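Local coordinates for protein GDP-L-fucose synthase (Campylobacter jejuni subsp. jejuni serotype O:2, PDB 7M13) that binds NADPH and acts as a GDP-D-glycero-L-gluco-heptose synthase, supplying a sugar for the capsular polysaccharide of this bacterium, at residues L123-L128 with H276-T281; V240-I245 with Y285-V290; F244-D249 with H331-K336; L292-I297 with D337-M342. One frame throughout, in Å; residues are numbered along the deposited sequence.

Overall arrangement
Contacts 2, 3 and 4 form a continuous chain of packing: contacts 2 and 3 share Phe244 and Ile245, their centres about 13 Å apart, while contacts 3 and 4, centres about 12 Å apart, both use helix 335-347. Contacts 2 and 4 are joined by helix 287-298. Contact 1 lies on another part of the same sheet, its centre about 18 Å from that of contact 2, yet Gly280 and Thr281 touch Glu243, Phe244 and Ile245; contact 4 is about 27 Å from it, centre to centre. Bound NADP lies about 7 Å from the Phe244 side chain and about 10 Å from that of Asn278 in contact 1; Arg242 of contact 2 is predicted to bind substrate.

Contact 1. Residues L123-L128 with H276-T281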
# COMPACT_ATOMS: atom_id res chain seq x y z
N LEU B 123 -15.69 -5.34 -14.02
CA LEU B 123 -15.16 -4.93 -12.71
C LEU B 123 -15.68 -3.56 -12.31
O LEU B 123 -15.46 -2.57 -13.06
CB LEU B 123 -13.63 -4.89 -12.80
CG LEU B 123 -12.97 -6.21 -13.11
CD1 LEU B 123 -11.55 -5.99 -13.60
CD2 LEU B 123 -13.00 -7.10 -11.88
N LYS B 124 -16.35 -3.47 -11.17
CA LYS B 124 -16.80 -2.21 -10.58
C LYS B 124 -15.68 -1.66 -9.71
O LYS B 124 -14.93 -2.43 -9.11
CB LYS B 124 -18.05 -2.48 -9.76
CG LYS B 124 -19.26 -2.94 -10.56
CD LYS B 124 -20.52 -3.02 -9.70
CE LYS B 124 -21.03 -1.69 -9.18
NZ LYS B 124 -22.24 -1.85 -8.34
N GLU B 125 -15.71 -0.36 -9.52
CA GLU B 125 -14.69 0.32 -8.66
C GLU B 125 -14.74 -0.30 -7.26
O GLU B 125 -13.69 -0.39 -6.60
CB GLU B 125 -14.96 1.81 -8.72
CG GLU B 125 -14.57 2.44 -10.04
CD GLU B 125 -15.65 2.51 -11.12
OE1 GLU B 125 -16.75 1.88 -10.93
OE2 GLU B 125 -15.44 3.22 -12.15
N GLU B 126 -15.93 -0.65 -6.79
CA GLU B 126 -16.17 -1.14 -5.42
C GLU B 126 -15.58 -2.53 -5.23
O GLU B 126 -15.63 -2.99 -4.07
CB GLU B 126 -17.67 -1.19 -5.12
CG GLU B 126 -18.32 0.17 -5.05
CD GLU B 126 -18.87 0.71 -6.36
OE1 GLU B 126 -19.64 1.71 -6.27
OE2 GLU B 126 -18.55 0.17 -7.47
N TYR B 127 -15.04 -3.21 -6.25
CA TYR B 127 -14.46 -4.55 -6.08
C TYR B 127 -13.04 -4.46 -5.51
O TYR B 127 -12.46 -5.50 -5.21
CB TYR B 127 -14.50 -5.32 -7.41
CG TYR B 127 -15.89 -5.64 -7.92
CD1 TYR B 127 -17.02 -5.40 -7.16
CD2 TYR B 127 -16.05 -6.16 -9.19
CE1 TYR B 127 -18.29 -5.75 -7.63
CE2 TYR B 127 -17.30 -6.48 -9.68
CZ TYR B 127 -18.41 -6.26 -8.91
OH TYR B 127 -19.67 -6.56 -9.42
N LEU B 128 -12.47 -3.26 -5.38
CA LEU B 128 -11.21 -3.09 -4.63
C LEU B 128 -11.29 -3.83 -3.29
O LEU B 128 -12.28 -3.61 -2.55
CB LEU B 128 -10.95 -1.59 -4.49
CG LEU B 128 -9.74 -1.24 -3.64
CD1 LEU B 128 -8.50 -1.91 -4.15
CD2 LEU B 128 -9.56 0.28 -3.58
N HIS B 276 -11.78 6.17 -7.02
CA HIS B 276 -11.12 5.96 -8.33
C HIS B 276 -12.19 5.73 -9.39
O HIS B 276 -13.37 5.45 -9.04
CB HIS B 276 -10.14 4.79 -8.26
CG HIS B 276 -10.70 3.51 -7.80
ND1 HIS B 276 -10.99 3.26 -6.49
CD2 HIS B 276 -11.06 2.40 -8.51
CE1 HIS B 276 -11.49 2.04 -6.39
NE2 HIS B 276 -11.55 1.49 -7.61
N ILE B 277 -11.81 5.88 -10.65
CA ILE B 277 -12.78 5.75 -11.78
C ILE B 277 -12.19 4.81 -12.81
O ILE B 277 -11.12 5.10 -13.35
CB ILE B 277 -13.05 7.11 -12.44
CG1 ILE B 277 -13.25 8.25 -11.44
CG2 ILE B 277 -14.19 6.99 -13.41
CD1 ILE B 277 -13.24 9.61 -12.09
N ASN B 278 -12.94 3.80 -13.19
CA ASN B 278 -12.50 2.93 -14.30
C ASN B 278 -12.68 3.68 -15.64
O ASN B 278 -13.66 4.39 -15.81
CB ASN B 278 -13.34 1.67 -14.38
CG ASN B 278 -13.16 0.78 -13.19
OD1 ASN B 278 -12.12 0.81 -12.51
ND2 ASN B 278 -14.17 -0.07 -12.96
N ILE B 279 -11.73 3.49 -16.54
CA ILE B 279 -11.85 4.04 -17.91
C ILE B 279 -11.65 2.87 -18.87
O ILE B 279 -11.06 1.85 -18.50
CB ILE B 279 -10.88 5.22 -18.15
CG1 ILE B 279 -9.41 4.84 -18.03
CG2 ILE B 279 -11.24 6.38 -17.24
CD1 ILE B 279 -8.45 5.93 -18.45
N GLY B 280 -12.17 3.03 -20.07
CA GLY B 280 -12.18 1.91 -21.02
C GLY B 280 -13.28 2.12 -22.04
O GLY B 280 -13.91 3.15 -22.04
N THR B 281 -13.49 1.12 -22.87
CA THR B 281 -14.51 1.18 -23.94
C THR B 281 -15.75 0.37 -23.54
O THR B 281 -16.75 0.52 -24.23
CB THR B 281 -13.94 0.67 -25.26
OG1 THR B 281 -13.67 -0.72 -25.12
CG2 THR B 281 -12.70 1.41 -25.71
O HOH W 1 -16.21 3.98 -14.75
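Glu125 and Asn278 meet end on, with the carboxylate and amide planes nearly parallel (10° apart), one lying over the other, and Glu125 CD standing 3.5 Å from Asn278 ND2. The glutamate chain gets there by a bend at its second torsion (chi2 91°), which turns the carboxylate against the short strand 277-278. Its OE2 then accepts a nearly straight hydrogen bond from Asn278 N (2.8 Å, 171° at the hydrogen), received on the anti side of the carboxylate. A water within 2.8 Å of Glu125 OE2 can also reach Asn278 O. A glutamate suits this place because it can supply an acceptor to a strand N-H from a separate loop. The amide of Asn278 is held from outside the pair, OD1 by Tyr115 and ND2 by the carbonyl of Asp320.

The His276 ring turns its NE2 edge to Glu125 O, which lies near the ring plane; the hydrogen bond from NE2 to that oxygen is weak and strongly bent (3.0 Å). His276 NE2 also touches Glu125 CB at 3.6 Å. Leu128, one turn on, sets its CD2 methyl 3.8 Å from His276 CE1, a van der Waals contact; it also packs on Tyr138 of the second subunit.

The strand belongs to the Rossmann-type sheet, where it pairs in parallel with strand 162-171. The arrangement thus fixes the loop between strand 105-111 and helix 138-158 against strand 277-278 of the dinucleotide-binding sheet.

Contact 2. Residues V240-I245 with Y285-V290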
# COMPACT_ATOMS: atom_id res chain seq x y z
N VAL B 240 -9.41 -16.46 -24.60
CA VAL B 240 -8.96 -15.43 -23.61
C VAL B 240 -9.48 -14.05 -24.06
O VAL B 240 -9.22 -13.66 -25.20
CB VAL B 240 -7.42 -15.40 -23.46
CG1 VAL B 240 -6.94 -14.07 -22.90
CG2 VAL B 240 -6.90 -16.55 -22.60
N ARG B 241 -10.17 -13.32 -23.19
CA ARG B 241 -10.75 -12.00 -23.56
C ARG B 241 -9.89 -10.89 -22.96
O ARG B 241 -9.38 -11.05 -21.85
CB ARG B 241 -12.20 -11.88 -23.12
CG ARG B 241 -13.08 -13.01 -23.65
CD ARG B 241 -14.55 -12.83 -23.36
NE ARG B 241 -15.12 -11.77 -24.16
CZ ARG B 241 -15.45 -11.84 -25.44
NH1 ARG B 241 -15.29 -12.97 -26.11
NH2 ARG B 241 -15.95 -10.78 -26.04
N ARG B 242 -9.79 -9.78 -23.68
CA ARG B 242 -9.08 -8.57 -23.21
C ARG B 242 -9.85 -7.35 -23.68
O ARG B 242 -10.50 -7.43 -24.75
CB ARG B 242 -7.67 -8.53 -23.80
CG ARG B 242 -6.66 -9.37 -23.04
CD ARG B 242 -5.32 -9.24 -23.73
NE ARG B 242 -4.38 -10.24 -23.27
CZ ARG B 242 -4.19 -11.42 -23.84
NH1 ARG B 242 -3.28 -12.25 -23.34
NH2 ARG B 242 -4.89 -11.77 -24.91
N GLU B 243 -9.78 -6.27 -22.89
CA GLU B 243 -10.32 -4.93 -23.15
C GLU B 243 -9.10 -4.09 -23.57
O GLU B 243 -7.99 -4.39 -23.07
CB GLU B 243 -10.87 -4.36 -21.84
CG GLU B 243 -11.59 -3.06 -22.02
CD GLU B 243 -11.97 -2.40 -20.73
OE1 GLU B 243 -11.53 -2.87 -19.57
OE2 GLU B 243 -12.72 -1.43 -20.84
N PHE B 244 -9.29 -3.12 -24.45
CA PHE B 244 -8.19 -2.21 -24.86
C PHE B 244 -8.72 -0.79 -24.84
O PHE B 244 -9.94 -0.53 -25.05
CB PHE B 244 -7.66 -2.55 -26.25
CG PHE B 244 -7.13 -3.95 -26.38
CD1 PHE B 244 -5.81 -4.23 -26.09
CD2 PHE B 244 -7.96 -4.98 -26.79
CE1 PHE B 244 -5.31 -5.52 -26.17
CE2 PHE B 244 -7.46 -6.27 -26.88
CZ PHE B 244 -6.15 -6.54 -26.57
N ILE B 245 -7.82 0.16 -24.58
CA ILE B 245 -8.15 1.59 -24.73
C ILE B 245 -7.01 2.21 -25.53
O ILE B 245 -5.84 1.96 -25.22
CB ILE B 245 -8.42 2.30 -23.38
CG1 ILE B 245 -8.91 3.73 -23.61
CG2 ILE B 245 -7.21 2.23 -22.45
CD1 ILE B 245 -9.32 4.49 -22.35
N TYR B 285 -12.89 -8.43 -26.21
CA TYR B 285 -12.73 -9.26 -27.42
C TYR B 285 -11.91 -10.49 -27.05
O TYR B 285 -10.96 -10.39 -26.26
CB TYR B 285 -12.03 -8.48 -28.52
CG TYR B 285 -12.79 -7.29 -29.04
CD1 TYR B 285 -13.56 -7.38 -30.18
CD2 TYR B 285 -12.72 -6.05 -28.43
CE1 TYR B 285 -14.23 -6.29 -30.70
CE2 TYR B 285 -13.39 -4.95 -28.92
CZ TYR B 285 -14.16 -5.07 -30.06
OH TYR B 285 -14.83 -3.99 -30.58
N SER B 286 -12.24 -11.64 -27.66
CA SER B 286 -11.36 -12.82 -27.60
C SER B 286 -10.08 -12.51 -28.38
O SER B 286 -10.12 -11.68 -29.30
CB SER B 286 -12.04 -14.06 -28.13
OG SER B 286 -12.21 -13.95 -29.53
N ILE B 287 -8.98 -13.16 -28.00
CA ILE B 287 -7.69 -13.08 -28.75
C ILE B 287 -7.93 -13.55 -30.19
O ILE B 287 -7.34 -12.97 -31.10
CB ILE B 287 -6.56 -13.82 -28.01
CG1 ILE B 287 -5.22 -13.62 -28.72
CG2 ILE B 287 -6.87 -15.30 -27.81
CD1 ILE B 287 -4.85 -12.17 -28.93
N LYS B 288 -8.85 -14.47 -30.43
CA LYS B 288 -9.18 -14.87 -31.83
C LYS B 288 -9.70 -13.65 -32.58
O LYS B 288 -9.22 -13.39 -33.70
CB LYS B 288 -10.22 -16.00 -31.86
CG LYS B 288 -10.69 -16.38 -33.25
CD LYS B 288 -11.38 -17.73 -33.28
CE LYS B 288 -12.51 -17.85 -32.27
NZ LYS B 288 -13.23 -19.13 -32.44
N GLU B 289 -10.67 -12.92 -32.01
CA GLU B 289 -11.33 -11.78 -32.69
C GLU B 289 -10.30 -10.68 -32.94
O GLU B 289 -10.32 -10.08 -34.01
CB GLU B 289 -12.50 -11.25 -31.85
CG GLU B 289 -13.68 -12.22 -31.78
CD GLU B 289 -14.73 -11.96 -30.71
OE1 GLU B 289 -15.88 -12.41 -30.89
OE2 GLU B 289 -14.40 -11.33 -29.68
N VAL B 290 -9.45 -10.38 -31.96
CA VAL B 290 -8.42 -9.31 -32.09
C VAL B 290 -7.41 -9.74 -33.16
O VAL B 290 -7.08 -8.90 -34.01
CB VAL B 290 -7.73 -9.02 -30.75
CG1 VAL B 290 -6.63 -7.98 -30.92
CG2 VAL B 290 -8.74 -8.57 -29.73
O HOH W 2 -16.69 -13.77 -28.69
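Val240 meets the start of helix 287-298 with its carbonyl: Val240 O accepts from Ile287 N at 2.9 Å, the donor nearly along the C=O axis (169°), and is also approached by Ser286 CA at 3.3 Å in a CA-H...O contact. Its side chain packs more loosely on Ile287 CG2.

Arg241 faces Ser286 as an antiparallel non-hydrogen-bonded pair. A bend at chi3 (71°) brings one face of the guanidinium over the Tyr285-Ser286 peptide, the two planes tilted, with Ser286 N 3.6 Å above the guanidinium plane, a placement a long flexible arginine can reach. Its principal charge partner is Asp284, at NE; the salt bridge to Glu289 is long, Arg241 NH2 to OE2 measuring 4.0 Å, though a water joins Arg241 NH1 to Glu289 OE1. Glu289 is otherwise engaged in a capping box: its OE2 accepts from Ser286 N, and Ser286 OG accepts from Glu289 N at 3.1 Å, so serine and glutamate close the helix start together.

Arg242 forms the antiparallel hydrogen-bonded pair with Tyr285, its N donating to Tyr285 O at 2.9 Å and its O receiving Tyr285 N. Its extended side chain runs alongside Ile287, with Arg242 NH2 4.0 Å from Ile287 CD1, and is predicted to bind substrate.

Phe244 ends the contact with its ring, whose CE2 lies 3.9 Å from Val290 CG2. Here strand 241-246 sits between strand 162-171 and the short strand 285-286, while Phe244 and Val290 both press on Leu185 of helix 184-199 and on Leu335 of helix 335-347.

Contact 3. Residues F244-D249 with H331-K336; sequences FIHSDD and HKIELK
At the first turn of helix 247-260, Asp249 acts as a clamp on the loop that leads into helix 335-347, gripping two successive backbone N-H groups of Lys332 and Ile333. Lys332 N donates to Asp249 OD1 at 3.1 Å and Ile333 N to Asp249 OD2 at 2.9 Å, each arriving on the syn side of its oxygen and some 20° out of the carboxylate plane. A short acidic side chain suits the place, since its two oxygens match the spacing of adjacent amides.

Just before that turn strand 241-246 ends, and His246 N-caps the helix: its ND1 accepts from Asp248 N. This sets the ring, anti to the backbone N (chi1 -171°), beside Ile333, whose CD1 methyl approaches obliquely, 3.4 Å from His246 ND1, and touches Asp248 CB at 3.7 Å. The isoleucine's long CG1-CD1 branch thus reaches both His246 and Asp248, while its own N-H is held by Asp249.

Further back along the strand, Phe244 CB meets Leu335 CD1 at 4.0 Å, and the second leucine methyl, CD2, lies as close to CD2 of the ring. Leu335 opens helix 335-347 and also packs on Tyr171 and Leu185.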
# COMPACT_ATOMS: atom_id res chain seq x y z
N PHE B 244 -9.29 -3.12 -24.45
CA PHE B 244 -8.19 -2.21 -24.86
C PHE B 244 -8.72 -0.79 -24.84
O PHE B 244 -9.94 -0.53 -25.05
CB PHE B 244 -7.66 -2.55 -26.25
CG PHE B 244 -7.13 -3.95 -26.38
CD1 PHE B 244 -5.81 -4.23 -26.09
CD2 PHE B 244 -7.96 -4.98 -26.79
CE1 PHE B 244 -5.31 -5.52 -26.17
CE2 PHE B 244 -7.46 -6.27 -26.88
CZ PHE B 244 -6.15 -6.54 -26.57
N ILE B 245 -7.82 0.16 -24.58
CA ILE B 245 -8.15 1.59 -24.73
C ILE B 245 -7.01 2.21 -25.53
O ILE B 245 -5.84 1.96 -25.22
CB ILE B 245 -8.42 2.30 -23.38
CG1 ILE B 245 -8.91 3.73 -23.61
CG2 ILE B 245 -7.21 2.23 -22.45
CD1 ILE B 245 -9.32 4.49 -22.35
N HIS B 246 -7.39 2.97 -26.54
CA HIS B 246 -6.42 3.71 -27.37
C HIS B 246 -5.93 4.91 -26.57
O HIS B 246 -6.76 5.59 -25.95
CB HIS B 246 -7.09 4.09 -28.69
CG HIS B 246 -6.16 4.65 -29.70
ND1 HIS B 246 -5.74 5.96 -29.67
CD2 HIS B 246 -5.56 4.07 -30.77
CE1 HIS B 246 -4.92 6.18 -30.69
NE2 HIS B 246 -4.81 5.03 -31.40
N SER B 247 -4.66 5.24 -26.72
CA SER B 247 -4.05 6.34 -25.94
C SER B 247 -4.69 7.70 -26.28
O SER B 247 -4.62 8.58 -25.40
CB SER B 247 -2.60 6.32 -26.07
OG SER B 247 -2.24 6.48 -27.44
N ASP B 248 -5.30 7.91 -27.44
CA ASP B 248 -6.05 9.17 -27.69
C ASP B 248 -7.30 9.22 -26.82
O ASP B 248 -7.67 10.32 -26.38
CB ASP B 248 -6.41 9.37 -29.16
CG ASP B 248 -5.25 9.79 -30.04
OD1 ASP B 248 -4.19 10.20 -29.50
OD2 ASP B 248 -5.43 9.70 -31.28
N ASP B 249 -7.98 8.09 -26.62
CA ASP B 249 -9.13 7.99 -25.70
C ASP B 249 -8.64 8.18 -24.26
O ASP B 249 -9.33 8.89 -23.52
CB ASP B 249 -9.92 6.69 -25.92
CG ASP B 249 -11.08 6.80 -26.91
OD1 ASP B 249 -11.62 7.93 -27.10
OD2 ASP B 249 -11.47 5.75 -27.46
N HIS B 331 -15.92 6.60 -24.71
CA HIS B 331 -14.86 6.43 -25.70
C HIS B 331 -15.38 6.78 -27.10
O HIS B 331 -16.57 6.63 -27.35
CB HIS B 331 -14.34 5.00 -25.64
CG HIS B 331 -15.26 4.02 -26.26
ND1 HIS B 331 -16.36 3.53 -25.61
CD2 HIS B 331 -15.19 3.40 -27.45
CE1 HIS B 331 -16.98 2.67 -26.42
NE2 HIS B 331 -16.28 2.59 -27.55
N LYS B 332 -14.46 7.16 -27.96
CA LYS B 332 -14.74 7.46 -29.38
C LYS B 332 -14.09 6.46 -30.34
O LYS B 332 -14.54 6.43 -31.50
CB LYS B 332 -14.18 8.84 -29.73
CG LYS B 332 -14.77 9.99 -28.93
CD LYS B 332 -14.05 11.30 -29.22
CE LYS B 332 -14.56 12.46 -28.38
NZ LYS B 332 -14.54 13.74 -29.12
N ILE B 333 -13.01 5.77 -29.96
CA ILE B 333 -12.19 4.97 -30.90
C ILE B 333 -12.58 3.51 -30.72
O ILE B 333 -12.24 2.90 -29.71
CB ILE B 333 -10.68 5.20 -30.71
CG1 ILE B 333 -10.32 6.67 -30.91
CG2 ILE B 333 -9.89 4.30 -31.63
CD1 ILE B 333 -8.88 6.98 -30.62
N GLU B 334 -13.27 2.94 -31.72
CA GLU B 334 -13.53 1.49 -31.77
C GLU B 334 -12.24 0.78 -32.14
O GLU B 334 -11.38 1.37 -32.79
CB GLU B 334 -14.67 1.17 -32.75
CG GLU B 334 -16.01 1.80 -32.38
CD GLU B 334 -16.48 1.68 -30.93
OE1 GLU B 334 -16.28 0.62 -30.30
OE2 GLU B 334 -17.09 2.65 -30.45
N LEU B 335 -12.09 -0.44 -31.67
CA LEU B 335 -10.82 -1.19 -31.72
C LEU B 335 -10.28 -1.29 -33.16
O LEU B 335 -9.08 -0.99 -33.37
CB LEU B 335 -11.01 -2.55 -31.07
CG LEU B 335 -9.73 -3.38 -30.92
CD1 LEU B 335 -8.66 -2.63 -30.14
CD2 LEU B 335 -10.03 -4.70 -30.25
N LYS B 336 -11.10 -1.68 -34.14
CA LYS B 336 -10.61 -1.83 -35.55
C LYS B 336 -10.01 -0.51 -36.04
O LYS B 336 -8.90 -0.53 -36.63
CB LYS B 336 -11.76 -2.30 -36.45
CG LYS B 336 -12.09 -3.78 -36.33
CD LYS B 336 -13.28 -4.24 -37.17
CE LYS B 336 -14.50 -4.59 -36.35
NZ LYS B 336 -15.20 -3.37 -35.87

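Contact 4. Residues L292-I297 with D337-M342; sequences LMVKNI and DGIKMM
Helices 292-297 and 337-342 run in broadly the same direction, the axes of these short segments crossing at -46° with a closest approach of 10.2 Å. Backbones come nearest where Ile297 CA stands 6.4 Å from Lys340 CA, with Val294 opposite Ile339.

The crossing is filled by apolar side chains and has no hydrogen bond. Ile339 reaches in with both branches: its CD1 methyl lies 4.1 Å from Met293 SD and 4.2 Å from Val294 CG2, while its CG2 methyl is met by Ile297 CD1 at 3.6 Å. Met293, Val294 and Ile297 all lie roughly perpendicular to it. Ile297 gets there with CG1 anti to its carbonyl carbon (chi1 -66°) and CD1 extended beyond (chi2 170°), which carries CD1 to Ile339 CG2. Its CD1 also touches Lys340 CG at 3.9 Å: the lysine lends its aliphatic stem to the interface. Methionine suits the adjoining place, its flexible, polarisable thioether fitting against the methyl.

Helix 184-199 also packs here, with Leu185 against Ile339 and Phe192 against Val294. Met293 additionally touches Leu335 and Lys336 at the beginning of helix 335-347, and Ile297 touches Tyr343 further along it.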
# COMPACT_ATOMS: atom_id res chain seq x y z
N LEU B 292 -7.79 -11.78 -35.69
CA LEU B 292 -8.39 -11.69 -37.05
C LEU B 292 -8.45 -10.22 -37.47
O LEU B 292 -8.19 -9.93 -38.64
CB LEU B 292 -9.78 -12.32 -37.07
CG LEU B 292 -9.82 -13.83 -36.87
CD1 LEU B 292 -11.26 -14.32 -36.79
CD2 LEU B 292 -9.06 -14.54 -37.99
N MET B 293 -8.80 -9.31 -36.56
CA MET B 293 -8.83 -7.88 -36.89
C MET B 293 -7.44 -7.49 -37.38
O MET B 293 -7.33 -6.76 -38.36
CB MET B 293 -9.14 -7.00 -35.67
CG MET B 293 -10.57 -6.85 -35.35
SD MET B 293 -10.68 -5.69 -33.94
CE MET B 293 -12.39 -5.98 -33.50
N VAL B 294 -6.43 -7.89 -36.62
CA VAL B 294 -5.04 -7.45 -36.93
C VAL B 294 -4.65 -8.03 -38.29
O VAL B 294 -4.12 -7.27 -39.12
CB VAL B 294 -4.05 -7.85 -35.83
CG1 VAL B 294 -2.63 -7.61 -36.29
CG2 VAL B 294 -4.35 -7.10 -34.54
N LYS B 295 -4.95 -9.31 -38.50
CA LYS B 295 -4.63 -10.05 -39.76
C LYS B 295 -5.20 -9.30 -40.96
O LYS B 295 -4.47 -9.10 -41.97
CB LYS B 295 -5.18 -11.48 -39.71
CG LYS B 295 -4.87 -12.31 -40.95
CD LYS B 295 -5.59 -13.64 -41.05
CE LYS B 295 -5.50 -14.22 -42.44
NZ LYS B 295 -6.11 -15.58 -42.52
N ASN B 296 -6.46 -8.86 -40.86
CA ASN B 296 -7.20 -8.22 -41.97
C ASN B 296 -6.63 -6.82 -42.22
O ASN B 296 -6.54 -6.42 -43.40
CB ASN B 296 -8.71 -8.28 -41.70
CG ASN B 296 -9.20 -9.71 -41.70
OD1 ASN B 296 -10.21 -10.04 -41.08
ND2 ASN B 296 -8.49 -10.60 -42.39
N ILE B 297 -6.23 -6.10 -41.16
CA ILE B 297 -5.66 -4.73 -41.29
C ILE B 297 -4.25 -4.82 -41.89
O ILE B 297 -3.93 -3.98 -42.75
CB ILE B 297 -5.69 -3.99 -39.93
CG1 ILE B 297 -7.14 -3.75 -39.51
CG2 ILE B 297 -4.89 -2.70 -39.99
CD1 ILE B 297 -7.32 -3.25 -38.09
N ASP B 337 -10.72 0.61 -35.80
CA ASP B 337 -10.27 1.96 -36.23
C ASP B 337 -8.95 2.27 -35.53
O ASP B 337 -8.05 2.75 -36.19
CB ASP B 337 -11.34 3.01 -35.97
CG ASP B 337 -12.56 2.87 -36.87
OD1 ASP B 337 -12.39 2.44 -38.03
OD2 ASP B 337 -13.67 3.17 -36.40
N GLY B 338 -8.83 1.96 -34.24
CA GLY B 338 -7.63 2.30 -33.47
C GLY B 338 -6.43 1.51 -33.95
O GLY B 338 -5.33 2.07 -34.02
N ILE B 339 -6.63 0.24 -34.28
CA ILE B 339 -5.53 -0.65 -34.75
C ILE B 339 -5.05 -0.13 -36.12
O ILE B 339 -3.83 -0.14 -36.36
CB ILE B 339 -5.96 -2.12 -34.82
CG1 ILE B 339 -6.30 -2.69 -33.44
CG2 ILE B 339 -4.89 -2.97 -35.48
CD1 ILE B 339 -6.99 -4.03 -33.48
N LYS B 340 -5.98 0.31 -36.96
CA LYS B 340 -5.65 0.95 -38.26
C LYS B 340 -4.75 2.18 -38.01
O LYS B 340 -3.68 2.25 -38.66
CB LYS B 340 -6.91 1.35 -39.03
CG LYS B 340 -7.55 0.24 -39.84
CD LYS B 340 -8.56 0.78 -40.84
CE LYS B 340 -9.06 -0.26 -41.81
NZ LYS B 340 -10.54 -0.23 -41.91
N MET B 341 -5.16 3.09 -37.11
CA MET B 341 -4.38 4.31 -36.80
C MET B 341 -2.96 3.88 -36.39
O MET B 341 -1.99 4.53 -36.83
CB MET B 341 -5.01 5.14 -35.67
CG MET B 341 -6.43 5.61 -35.93
SD MET B 341 -7.21 6.24 -34.40
CE MET B 341 -6.29 7.77 -34.24
N MET B 342 -2.85 2.86 -35.52
CA MET B 342 -1.57 2.39 -34.96
C MET B 342 -0.70 1.79 -36.08
O MET B 342 0.52 2.08 -36.12
CB MET B 342 -1.81 1.36 -33.85
CG MET B 342 -0.54 0.92 -33.15
SD MET B 342 -0.80 -0.12 -31.67
CE MET B 342 -1.82 -1.44 -32.33